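Local coordinates for Low molecular weight phosphotyrosine protein phosphatase (PDB 6U1P) that probably removes phosphate from tyrosine residues of proteins, within a phosphoregulatory system that controls exopolysaccharide biosynthesis and biofilm formation in Vibrio cholerae, at residues B[6-12]-B[83-89]; B[13-17]-B[70-74]; B[23-27]-B[38-42]; B[75-80]-B[97-102]. All blocks are in the same frame, centred on the assembly; numbering follows the deposited sequence.

How the interactions relate
All four contacts belong to one alpha/beta fold built on a parallel sheet with strand order 37-43, 6-12, 85-88, 109-111. Interaction 1 pairs its two middle strands. Interaction 3, about 8 Å away between centres, adds the edge strand 37-43 and the helix 18-32 that crosses to it. Interaction 2 joins 70-74 to the loop between the predicted nucleophile Cys12 and helix 18-32; Asn15 of the loop bonds to Ser41, and Asn70 to Glu23, both of interaction 3. Interaction 4, about 11 Å from interaction 1, joins helices 77-82 and 91-100, which precede and follow strand 85-88. The loop of interaction 2 leads from the nucleophile, while interaction 4 builds the helical layer on one face of the sheet.

Interaction 1 (B[6-12]-B[83-89]); sequences LSVLVVC and HDFIYAM
Leu6 begins the contact by laying CD2 against CE2 of the Phe85 ring, 3.7 Å away, the two side chains meeting at about a right angle. Next comes a polar clasp at Ser7. Its N donates to Asp84 OD1, a bond modelled so short that its length is doubtful, while Ser7 O accepts from both Asp84 N (2.8 Å) and Phe85 N. With OG anti to the backbone N (chi1 -173°), the hydroxyl reaches the edge of the His83 ring and shares a hydrogen bond with ND1. Val8 sets CG1 at the edge of the Tyr87 ring, and Trp152 and Leu148 of the second subunit pack on this side. On the other side, Leu9 lays CB 3.6 Å from the His83 ring centroid, a CH-pi contact over the face. Leu9 N donates to Phe85 O (2.9 Å), and Leu9 O accepts from Tyr87 N (2.8 Å). Val10 lies on the same face of the sheet as Tyr87 and packs on Leu26 of helix 18-32. Val11 repeats the pattern, N to Tyr87 O at 2.9 Å and O to Met89 N, while CG2 lies alongside Ile86 CG2, where Leu97 of helix 91-100 touches both residues. Branched residues suit these extended strands, and compact Ala88 leaves room for that helix. Finally Cys12 CB touches Met89 CG at 3.6 Å. The ladder is that of parallel central strands, their axes 4.6 Å apart; it satisfies buried peptide groups, and the apolar contact of Met89 probably helps to place the predicted nucleophile where the strand passes into the phosphate-binding loop.

Interaction 2 (B[13-17]-B[70-74]); sequences TGNLC and NPVQQ
The carboxamide of Asn15 is the flat group on which the two loops meet, and Gln73 approaches it from one side of its plane. There Gln73 N donates to Asn15 OD1 over 3.0 Å, tilted 25° from the carbonyl plane, and Gln73 O stands on the same side, 3.9 Å from Asn15 CG. Asn15 OD1 is 2.8 Å from water 1, which lies 2.7 Å from Pro71 O and so can bridge the loops, though it has more acceptors within reach than protons. At the other end of the amide, ND2 donates to Ser19 OG and Ser41 OG. With both ends gripped, it can hardly rotate. Its chi1 of -162° turns the amide towards 70-74, while the backbone takes a positive phi (57°), a conformation asparagine tolerates well. Val72 packs beside the amide: CG1 rests 3.7 Å from Gly14 O and near Asn15 CB, while CG2 makes the apolar contact, 3.8 Å from Leu16 CD2, the beta-branched residue using both methyls. Gln73 sends its amide elsewhere, NE2 to Ser41 O and OE1 to a bound glycerol. Loop 13-17 lies between Cys12 and Arg18, the predicted catalytic pair of the CX5R phosphate-binding loop, and a second glycerol is weakly bonded to its backbone N atoms. Strand 6-12 leads into the loop and helix 18-32 leaves it, while 70-74 runs beside the end of strand 37-43 before helix 77-82.

Interaction 3 (B[23-27]-B[38-42]); sequences EIILR and QVRSA
Glu23 reaches from the helix to Ser41 on the strand, where Ser41 OG donates to Glu23 OE1 at 2.7 Å, nearly in line with the C-O bond. The glutamate is extended, with CG anti to the backbone N (chi1 174°), and this carries its buried carboxylate to the strand. Glu23 OE1 is also 2.7 Å from water 2, which accepts from Ser41 N and so satisfies a peptide group on the outer edge of the strand. Glu23 OE2 is gripped separately: Arg27 NH2, one helical turn on, forms a salt bridge of 2.8 Å through the anti lone pair, and Asn70 ND2 adds a bond. Ser41 OG, having given its proton to the glutamate, accepts from Asn15 ND2. A small hydroxyl suits this place because it can serve as donor and acceptor at once.

Arg27 NH2 also stands 2.9 Å from Val39 O and 3.3 Å above the plane of the Arg40 guanidinium, the two planes 58° apart. These like charges are close, and Glu23 probably offsets them; its OE2 is 4.4 Å from Arg40 NE, without an N-H pointing at it. Val39 supplies the apolar part of the contact: CG2 meets Leu26 CD1 at 4.1 Å, and CG1 lies over the Arg27 guanidinium. Helix and strand run antiparallel, 174° between directions and 8.0 Å between axes, as expected of the beta-alpha-beta crossover formed by strand 6-12, helix 18-32 and strand 37-43.

Interaction 4 (B[75-80]-B[97-102]); sequences VTQQDF and LLDICP
Phe80 is at the centre of the tightly packed side, and Cys101 covers one face of its ring. Cys101 CA stands 4.1 Å from the ring centroid, almost on the normal, in a CH-pi contact. Cys101 SG, turned anti to its own N (chi1 -176°), comes in obliquely as a sulfur-aromatic contact, 3.7 Å from Phe80 CD1. Leu97 CD2 approaches the ring edge, 4.0 Å from Phe80 CZ, and also touches Val75 CG1, so one leucine methyl serves both residues. Ile100 CG1 reaches Phe80 CZ too, at 3.9 Å, its side chain crossing that of the phenylalanine at about a right angle. A large flat ring suits this buried place because it offers a face to Cys101 and an edge to Leu97.

Towards solvent the contact thins. Exposed Gln77 bends at chi2 (-57°) to bring NE2 to Ile100 O, a bond of 3.1 Å that is nearly straight (174°) and lies in both the carbonyl plane and the amide plane. It gives Ile100 O a side-chain donor, while Gln77 OE1 merely brushes Pro102 CD at 3.5 Å. Proline, with its fixed ring and no N-H, needs no acceptor for its own nitrogen in the loop. Thr76 holds the start of the other helix in a capping box: Thr76 N donates to Asp79 OD2 at 2.8 Å, and Asp79 N returns a longer bond to Thr76 OG1. Such helix-to-helix packing, with Phe80 and Leu97 also resting on Ile86 of strand 85-88, is characteristic of a helical layer covering one face of an alpha/beta sheet.

Interaction 1 (B[6-12]-B[83-89])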
loop_
_atom_site.group_PDB
_atom_site.type_symbol
_atom_site.label_atom_id
_atom_site.label_comp_id
_atom_site.label_asym_id
_atom_site.label_seq_id
_atom_site.Cartn_x
_atom_site.Cartn_y
_atom_site.Cartn_z
ATOM N N LEU B 6 0.265 21.833 27.178
ATOM C CA LEU B 6 1.433 21.509 26.372
ATOM C C LEU B 6 1.034 21.255 24.922
ATOM O O LEU B 6 -0.067 20.776 24.631
ATOM C CB LEU B 6 2.155 20.288 26.944
ATOM C CG LEU B 6 3.605 20.050 26.513
ATOM C CD1 LEU B 6 4.574 20.828 27.392
ATOM C CD2 LEU B 6 3.926 18.564 26.541
ATOM N N SER B 7 1.951 21.570 24.008
ATOM C CA SER B 7 1.713 21.440 22.579
ATOM C C SER B 7 2.794 20.557 21.968
ATOM O O SER B 7 3.992 20.815 22.139
ATOM C CB SER B 7 1.692 22.814 21.907
ATOM O OG SER B 7 1.310 22.707 20.544
ATOM N N VAL B 8 2.365 19.496 21.284
ATOM C CA VAL B 8 3.262 18.507 20.700
ATOM C C VAL B 8 2.930 18.390 19.219
ATOM O O VAL B 8 1.759 18.252 18.850
ATOM C CB VAL B 8 3.123 17.145 21.415
ATOM C CG1 VAL B 8 3.687 16.014 20.583
ATOM C CG2 VAL B 8 3.799 17.195 22.760
ATOM N N LEU B 9 3.950 18.422 18.373
ATOM C CA LEU B 9 3.775 18.207 16.946
ATOM C C LEU B 9 4.566 16.972 16.517
ATOM O O LEU B 9 5.699 16.771 16.965
ATOM C CB LEU B 9 4.215 19.449 16.184
ATOM C CG LEU B 9 4.256 19.329 14.669
ATOM C CD1 LEU B 9 2.859 19.163 14.109
ATOM C CD2 LEU B 9 4.968 20.558 14.093
ATOM N N VAL B 10 3.962 16.130 15.673
ATOM C CA VAL B 10 4.608 14.934 15.126
ATOM C C VAL B 10 4.670 15.060 13.604
ATOM O O VAL B 10 3.698 15.477 12.964
ATOM C CB VAL B 10 3.874 13.626 15.524
ATOM C CG1 VAL B 10 4.077 13.291 16.985
ATOM C CG2 VAL B 10 2.391 13.744 15.269
ATOM N N VAL B 11 5.806 14.682 13.020
ATOM C CA VAL B 11 6.113 15.014 11.635
ATOM C C VAL B 11 6.695 13.802 10.933
ATOM O O VAL B 11 7.649 13.186 11.423
ATOM C CB VAL B 11 7.112 16.184 11.549
ATOM C CG1 VAL B 11 7.539 16.430 10.095
ATOM C CG2 VAL B 11 6.541 17.439 12.173
ATOM N N CYS B 12 6.113 13.450 9.794
ATOM C CA CYS B 12 6.741 12.514 8.871
ATOM C C CYS B 12 6.910 13.203 7.515
ATOM O O CYS B 12 6.830 14.427 7.476
ATOM C CB CYS B 12 5.959 11.203 8.888
ATOM S SG CYS B 12 4.243 11.301 8.244
ATOM N N HIS B 83 4.854 25.274 19.244
ATOM C CA HIS B 83 4.847 23.929 19.805
ATOM C C HIS B 83 5.983 23.746 20.804
ATOM O O HIS B 83 7.090 24.265 20.633
ATOM C CB HIS B 83 4.974 22.889 18.698
ATOM C CG HIS B 83 3.753 22.760 17.843
ATOM N ND1 HIS B 83 2.531 22.366 18.344
ATOM C CD2 HIS B 83 3.568 22.964 16.518
ATOM C CE1 HIS B 83 1.647 22.320 17.361
ATOM N NE2 HIS B 83 2.251 22.678 16.243
ATOM N N ASP B 84 5.705 22.959 21.844
ATOM C CA ASP B 84 6.704 22.742 22.885
ATOM C C ASP B 84 7.705 21.659 22.502
ATOM O O ASP B 84 8.913 21.854 22.682
ATOM C CB ASP B 84 6.004 22.404 24.189
ATOM C CG ASP B 84 4.922 23.398 24.519
ATOM O OD1 ASP B 84 3.823 22.954 24.896
ATOM O OD2 ASP B 84 5.174 24.627 24.412
ATOM N N PHE B 85 7.244 20.523 21.957
ATOM C CA PHE B 85 8.172 19.558 21.382
ATOM C C PHE B 85 7.635 19.022 20.069
ATOM O O PHE B 85 6.426 18.935 19.845
ATOM C CB PHE B 85 8.488 18.354 22.281
ATOM C CG PHE B 85 8.493 18.656 23.744
ATOM C CD1 PHE B 85 9.458 19.486 24.291
ATOM C CD2 PHE B 85 7.566 18.070 24.583
ATOM C CE1 PHE B 85 9.472 19.759 25.645
ATOM C CE2 PHE B 85 7.581 18.329 25.937
ATOM C CZ PHE B 85 8.537 19.176 26.472
ATOM N N ILE B 86 8.570 18.627 19.220
ATOM C CA ILE B 86 8.303 18.263 17.841
ATOM C C ILE B 86 9.083 16.989 17.561
ATOM O O ILE B 86 10.307 16.963 17.737
ATOM C CB ILE B 86 8.703 19.388 16.874
ATOM C CG1 ILE B 86 7.842 20.629 17.149
ATOM C CG2 ILE B 86 8.587 18.914 15.426
ATOM C CD1 ILE B 86 8.561 21.936 16.948
ATOM N N TYR B 87 8.377 15.921 17.175
ATOM C CA TYR B 87 8.977 14.603 17.008
ATOM C C TYR B 87 8.995 14.180 15.540
ATOM O O TYR B 87 7.965 14.236 14.851
ATOM C CB TYR B 87 8.236 13.555 17.845
ATOM C CG TYR B 87 8.282 13.813 19.332
ATOM C CD1 TYR B 87 7.296 14.576 19.955
ATOM C CD2 TYR B 87 9.315 13.298 20.120
ATOM C CE1 TYR B 87 7.338 14.817 21.322
ATOM C CE2 TYR B 87 9.361 13.525 21.482
ATOM C CZ TYR B 87 8.371 14.285 22.074
ATOM O OH TYR B 87 8.414 14.529 23.420
ATOM N N ALA B 88 10.160 13.711 15.097
ATOM C CA ALA B 88 10.403 13.221 13.750
ATOM C C ALA B 88 10.360 11.698 13.712
ATOM O O ALA B 88 10.885 11.039 14.615
ATOM C CB ALA B 88 11.768 13.712 13.254
ATOM N N MET B 89 9.735 11.147 12.651
ATOM C CA MET B 89 9.559 9.701 12.503
ATOM C C MET B 89 10.832 8.979 12.078
ATOM O O MET B 89 11.048 7.820 12.459
ATOM C CB MET B 89 8.448 9.412 11.488
ATOM C CG MET B 89 7.071 9.743 11.994
ATOM S SD MET B 89 6.558 8.721 13.394
ATOM C CE MET B 89 5.938 10.007 14.468
#

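Interaction 2 (B[13-17]-B[70-74])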
loop_
_atom_site.group_PDB
_atom_site.type_symbol
_atom_site.label_atom_id
_atom_site.label_comp_id
_atom_site.label_asym_id
_atom_site.label_seq_id
_atom_site.Cartn_x
_atom_site.Cartn_y
_atom_site.Cartn_z
ATOM N N THR B 13 7.172 12.485 6.416
ATOM C CA THR B 13 7.417 13.173 5.147
ATOM C C THR B 13 6.152 13.819 4.565
ATOM O O THR B 13 6.166 15.009 4.237
ATOM C CB THR B 13 8.044 12.213 4.123
ATOM O OG1 THR B 13 9.101 11.463 4.741
ATOM C CG2 THR B 13 8.650 12.994 2.965
ATOM N N GLY B 14 5.063 13.058 4.383
ATOM C CA GLY B 14 3.877 13.571 3.703
ATOM C C GLY B 14 2.647 13.828 4.568
ATOM O O GLY B 14 1.600 14.234 4.059
ATOM N N ASN B 15 2.761 13.578 5.875
ATOM C CA ASN B 15 1.646 13.652 6.813
ATOM C C ASN B 15 0.515 12.726 6.385
ATOM O O ASN B 15 -0.657 13.029 6.607
ATOM C CB ASN B 15 1.140 15.096 6.956
ATOM C CG ASN B 15 0.283 15.322 8.207
ATOM O OD1 ASN B 15 -0.714 16.048 8.158
ATOM N ND2 ASN B 15 0.694 14.742 9.340
ATOM N N LEU B 16 0.845 11.599 5.750
ATOM C CA LEU B 16 -0.177 10.690 5.250
ATOM C C LEU B 16 -0.354 9.422 6.077
ATOM O O LEU B 16 -1.456 8.861 6.086
ATOM C CB LEU B 16 0.130 10.276 3.799
ATOM C CG LEU B 16 0.226 11.408 2.765
ATOM C CD1 LEU B 16 0.423 10.888 1.320
ATOM C CD2 LEU B 16 -1.013 12.300 2.864
ATOM N N CYS B 17 0.698 8.933 6.738
ATOM C CA CYS B 17 0.628 7.636 7.400
ATOM C C CYS B 17 1.145 7.714 8.839
ATOM O O CYS B 17 0.352 7.711 9.797
ATOM C CB CYS B 17 1.422 6.587 6.601
ATOM S SG CYS B 17 0.841 6.315 4.860
ATOM N N ASN B 70 -7.459 15.111 11.493
ATOM C CA ASN B 70 -7.288 16.429 10.926
ATOM C C ASN B 70 -6.830 16.365 9.470
ATOM O O ASN B 70 -6.251 15.369 9.032
ATOM C CB ASN B 70 -6.304 17.213 11.768
ATOM C CG ASN B 70 -6.937 17.674 13.068
ATOM O OD1 ASN B 70 -7.852 18.492 13.050
ATOM N ND2 ASN B 70 -6.512 17.091 14.187
ATOM N N PRO B 71 -7.121 17.407 8.700
ATOM C CA PRO B 71 -6.576 17.501 7.344
ATOM C C PRO B 71 -5.060 17.452 7.367
ATOM O O PRO B 71 -4.418 17.850 8.338
ATOM C CB PRO B 71 -7.070 18.870 6.855
ATOM C CG PRO B 71 -8.263 19.183 7.711
ATOM C CD PRO B 71 -7.953 18.570 9.045
ATOM N N VAL B 72 -4.507 16.895 6.288
ATOM C CA VAL B 72 -3.075 16.937 6.023
ATOM C C VAL B 72 -2.570 18.379 6.046
ATOM O O VAL B 72 -3.192 19.280 5.469
ATOM C CB VAL B 72 -2.801 16.282 4.653
ATOM C CG1 VAL B 72 -1.317 16.444 4.252
ATOM C CG2 VAL B 72 -3.240 14.815 4.653
ATOM N N GLN B 73 -1.400 18.594 6.656
ATOM C CA GLN B 73 -0.802 19.923 6.594
ATOM C C GLN B 73 0.718 19.828 6.602
ATOM O O GLN B 73 1.300 18.909 7.187
ATOM C CB GLN B 73 -1.276 20.808 7.755
ATOM C CG GLN B 73 -1.137 20.136 9.092
ATOM C CD GLN B 73 -1.313 21.097 10.260
ATOM O OE1 GLN B 73 -1.968 22.141 10.133
ATOM N NE2 GLN B 73 -0.717 20.752 11.405
ATOM N N GLN B 74 1.354 20.804 5.969
ATOM C CA GLN B 74 2.803 20.894 5.999
ATOM C C GLN B 74 3.256 21.739 7.189
ATOM O O GLN B 74 2.549 22.640 7.648
ATOM C CB GLN B 74 3.350 21.476 4.700
ATOM C CG GLN B 74 4.879 21.461 4.630
ATOM C CD GLN B 74 5.428 22.069 3.341
ATOM O OE1 GLN B 74 4.897 23.051 2.835
ATOM N NE2 GLN B 74 6.503 21.485 2.816
HETATM O O HOH W 1 -2.619 16.811 10.124
#

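Interaction 3 (B[23-27]-B[38-42])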
loop_
_atom_site.group_PDB
_atom_site.type_symbol
_atom_site.label_atom_id
_atom_site.label_comp_id
_atom_site.label_asym_id
_atom_site.label_seq_id
_atom_site.Cartn_x
_atom_site.Cartn_y
_atom_site.Cartn_z
ATOM N N GLU B 23 -0.410 10.921 15.974
ATOM C CA GLU B 23 -1.325 11.919 16.535
ATOM C C GLU B 23 -2.535 11.250 17.169
ATOM O O GLU B 23 -2.887 11.529 18.322
ATOM C CB GLU B 23 -1.791 12.885 15.436
ATOM C CG GLU B 23 -2.867 13.883 15.905
ATOM C CD GLU B 23 -3.351 14.834 14.804
ATOM O OE1 GLU B 23 -2.841 14.750 13.669
ATOM O OE2 GLU B 23 -4.245 15.667 15.078
ATOM N N ILE B 24 -3.156 10.328 16.434
ATOM C CA ILE B 24 -4.357 9.668 16.919
ATOM C C ILE B 24 -4.042 8.835 18.143
ATOM O O ILE B 24 -4.782 8.860 19.140
ATOM C CB ILE B 24 -4.951 8.817 15.787
ATOM C CG1 ILE B 24 -5.564 9.734 14.727
ATOM C CG2 ILE B 24 -5.979 7.825 16.319
ATOM C CD1 ILE B 24 -5.439 9.162 13.312
ATOM N N ILE B 25 -2.921 8.112 18.104
ATOM C CA ILE B 25 -2.548 7.255 19.226
ATOM C C ILE B 25 -2.160 8.092 20.441
ATOM O O ILE B 25 -2.603 7.813 21.561
ATOM C CB ILE B 25 -1.436 6.278 18.807
ATOM C CG1 ILE B 25 -1.985 5.332 17.716
ATOM C CG2 ILE B 25 -0.937 5.488 20.022
ATOM C CD1 ILE B 25 -0.965 4.406 17.076
ATOM N N LEU B 26 -1.355 9.143 20.237
ATOM C CA LEU B 26 -1.003 10.020 21.349
ATOM C C LEU B 26 -2.246 10.642 21.967
ATOM O O LEU B 26 -2.432 10.599 23.189
ATOM C CB LEU B 26 -0.039 11.117 20.887
ATOM C CG LEU B 26 1.397 10.629 20.788
ATOM C CD1 LEU B 26 2.270 11.655 20.091
ATOM C CD2 LEU B 26 1.938 10.323 22.178
ATOM N N ARG B 27 -3.128 11.197 21.129
ATOM C CA ARG B 27 -4.328 11.848 21.644
ATOM C C ARG B 27 -5.106 10.918 22.567
ATOM O O ARG B 27 -5.516 11.313 23.665
ATOM C CB ARG B 27 -5.206 12.309 20.482
ATOM C CG ARG B 27 -6.547 12.877 20.934
ATOM C CD ARG B 27 -7.292 13.540 19.776
ATOM N NE ARG B 27 -6.521 14.673 19.266
ATOM C CZ ARG B 27 -6.078 14.781 18.014
ATOM N NH1 ARG B 27 -6.336 13.819 17.119
ATOM N NH2 ARG B 27 -5.362 15.842 17.670
ATOM N N GLN B 38 -1.995 18.884 24.065
ATOM C CA GLN B 38 -2.605 18.707 22.757
ATOM C C GLN B 38 -1.535 18.333 21.738
ATOM O O GLN B 38 -0.339 18.604 21.915
ATOM C CB GLN B 38 -3.409 19.934 22.310
ATOM C CG GLN B 38 -2.688 21.257 22.329
ATOM C CD GLN B 38 -3.531 22.355 21.688
ATOM O OE1 GLN B 38 -4.748 22.209 21.541
ATOM N NE2 GLN B 38 -2.886 23.460 21.306
ATOM N N VAL B 39 -1.979 17.657 20.683
ATOM C CA VAL B 39 -1.068 17.072 19.717
ATOM C C VAL B 39 -1.609 17.314 18.316
ATOM O O VAL B 39 -2.814 17.227 18.081
ATOM C CB VAL B 39 -0.857 15.566 20.020
ATOM C CG1 VAL B 39 -2.185 14.837 20.121
ATOM C CG2 VAL B 39 0.051 14.910 18.968
ATOM N N ARG B 40 -0.712 17.624 17.385
ATOM C CA ARG B 40 -1.020 17.666 15.961
ATOM C C ARG B 40 0.104 16.975 15.202
ATOM O O ARG B 40 1.113 16.542 15.777
ATOM C CB ARG B 40 -1.171 19.083 15.386
ATOM C CG ARG B 40 -2.114 19.983 16.119
ATOM C CD ARG B 40 -3.523 19.427 16.144
ATOM N NE ARG B 40 -3.934 19.321 17.539
ATOM C CZ ARG B 40 -5.185 19.208 17.974
ATOM N NH1 ARG B 40 -6.203 19.158 17.127
ATOM N NH2 ARG B 40 -5.405 19.132 19.277
ATOM N N SER B 41 -0.081 16.891 13.894
ATOM C CA SER B 41 0.864 16.250 13.005
ATOM C C SER B 41 0.994 17.088 11.740
ATOM O O SER B 41 0.126 17.904 11.414
ATOM C CB SER B 41 0.436 14.820 12.656
ATOM O OG SER B 41 -0.745 14.836 11.892
ATOM N N ALA B 42 2.098 16.876 11.027
ATOM C CA ALA B 42 2.391 17.631 9.814
ATOM C C ALA B 42 3.454 16.882 9.021
ATOM O O ALA B 42 4.157 16.015 9.554
ATOM C CB ALA B 42 2.852 19.063 10.132
HETATM O O HOH W 2 -2.706 17.345 12.811
#

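Interaction 4 (B[75-80]-B[97-102])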
loop_
_atom_site.group_PDB
_atom_site.type_symbol
_atom_site.label_atom_id
_atom_site.label_comp_id
_atom_site.label_asym_id
_atom_site.label_seq_id
_atom_site.Cartn_x
_atom_site.Cartn_y
_atom_site.Cartn_z
ATOM N N VAL B 75 4.442 21.411 7.708
ATOM C CA VAL B 75 5.016 22.186 8.799
ATOM C C VAL B 75 5.253 23.629 8.347
ATOM O O VAL B 75 5.524 23.906 7.169
ATOM C CB VAL B 75 6.323 21.542 9.295
ATOM C CG1 VAL B 75 7.402 21.607 8.226
ATOM C CG2 VAL B 75 6.803 22.223 10.564
ATOM N N THR B 76 5.098 24.558 9.291
ATOM C CA THR B 76 5.277 25.987 9.088
ATOM C C THR B 76 6.320 26.530 10.062
ATOM O O THR B 76 6.797 25.830 10.962
ATOM C CB THR B 76 3.961 26.738 9.285
ATOM O OG1 THR B 76 3.672 26.802 10.686
ATOM C CG2 THR B 76 2.826 26.015 8.572
ATOM N N GLN B 77 6.675 27.809 9.879
ATOM C CA GLN B 77 7.631 28.434 10.789
ATOM C C GLN B 77 7.024 28.644 12.173
ATOM O O GLN B 77 7.698 28.430 13.191
ATOM C CB GLN B 77 8.123 29.756 10.200
ATOM C CG GLN B 77 9.267 29.596 9.215
ATOM C CD GLN B 77 10.455 28.885 9.838
ATOM O OE1 GLN B 77 10.843 29.178 10.973
ATOM N NE2 GLN B 77 11.033 27.937 9.104
ATOM N N GLN B 78 5.739 29.014 12.229
ATOM C CA GLN B 78 5.055 29.186 13.507
ATOM C C GLN B 78 5.025 27.900 14.325
ATOM O O GLN B 78 4.939 27.952 15.559
ATOM C CB GLN B 78 3.633 29.695 13.280
ATOM C CG GLN B 78 3.041 30.410 14.484
ATOM C CD GLN B 78 3.764 31.702 14.810
ATOM O OE1 GLN B 78 4.571 32.190 14.024
ATOM N NE2 GLN B 78 3.479 32.262 15.977
ATOM N N ASP B 79 5.077 26.742 13.662
ATOM C CA ASP B 79 5.086 25.472 14.381
ATOM C C ASP B 79 6.300 25.365 15.303
ATOM O O ASP B 79 6.195 24.827 16.414
ATOM C CB ASP B 79 5.054 24.303 13.391
ATOM C CG ASP B 79 3.682 24.117 12.733
ATOM O OD1 ASP B 79 2.644 24.353 13.389
ATOM O OD2 ASP B 79 3.644 23.734 11.548
ATOM N N PHE B 80 7.465 25.854 14.856
ATOM C CA PHE B 80 8.666 25.800 15.694
ATOM C C PHE B 80 8.558 26.703 16.920
ATOM O O PHE B 80 9.201 26.436 17.942
ATOM C CB PHE B 80 9.901 26.191 14.883
ATOM C CG PHE B 80 10.152 25.302 13.697
ATOM C CD1 PHE B 80 10.415 23.951 13.874
ATOM C CD2 PHE B 80 10.134 25.817 12.409
ATOM C CE1 PHE B 80 10.648 23.127 12.783
ATOM C CE2 PHE B 80 10.363 25.004 11.318
ATOM C CZ PHE B 80 10.615 23.653 11.503
ATOM N N LEU B 97 13.725 19.088 9.265
ATOM C CA LEU B 97 13.237 20.079 10.219
ATOM C C LEU B 97 14.396 20.903 10.775
ATOM O O LEU B 97 14.310 22.133 10.860
ATOM C CB LEU B 97 12.466 19.399 11.353
ATOM C CG LEU B 97 11.116 18.758 11.004
ATOM C CD1 LEU B 97 10.541 18.028 12.213
ATOM C CD2 LEU B 97 10.121 19.785 10.472
ATOM N N LEU B 98 15.488 20.239 11.161
ATOM C CA LEU B 98 16.676 20.965 11.613
ATOM C C LEU B 98 17.176 21.912 10.532
ATOM O O LEU B 98 17.631 23.023 10.824
ATOM C CB LEU B 98 17.786 19.982 11.994
ATOM C CG LEU B 98 17.694 19.157 13.280
ATOM C CD1 LEU B 98 18.626 17.950 13.182
ATOM C CD2 LEU B 98 18.027 20.008 14.513
ATOM N N ASP B 99 17.065 21.489 9.273
ATOM C CA ASP B 99 17.481 22.298 8.136
ATOM C C ASP B 99 16.794 23.657 8.133
ATOM O O ASP B 99 17.388 24.653 7.700
ATOM C CB ASP B 99 17.164 21.528 6.851
ATOM C CG ASP B 99 17.760 22.157 5.619
ATOM O OD1 ASP B 99 17.123 23.073 5.058
ATOM O OD2 ASP B 99 18.859 21.727 5.202
ATOM N N ILE B 100 15.559 23.726 8.634
ATOM C CA ILE B 100 14.728 24.918 8.548
ATOM C C ILE B 100 14.299 25.423 9.920
ATOM O O ILE B 100 13.467 26.326 10.007
ATOM C CB ILE B 100 13.496 24.666 7.657
ATOM C CG1 ILE B 100 12.666 23.512 8.225
ATOM C CG2 ILE B 100 13.926 24.397 6.218
ATOM C CD1 ILE B 100 11.311 23.341 7.557
ATOM N N CYS B 101 14.826 24.840 10.998
ATOM C CA CYS B 101 14.445 25.258 12.342
ATOM C C CYS B 101 15.366 26.356 12.852
ATOM O O CYS B 101 16.579 26.136 12.955
ATOM C CB CYS B 101 14.475 24.087 13.299
ATOM S SG CYS B 101 13.905 24.521 14.940
ATOM N N PRO B 102 14.840 27.525 13.207
ATOM C CA PRO B 102 15.686 28.559 13.800
ATOM C C PRO B 102 16.289 28.082 15.114
ATOM O O PRO B 102 15.671 27.325 15.864
ATOM C CB PRO B 102 14.721 29.734 14.001
ATOM C CG PRO B 102 13.379 29.157 13.959
ATOM C CD PRO B 102 13.462 27.998 13.011
#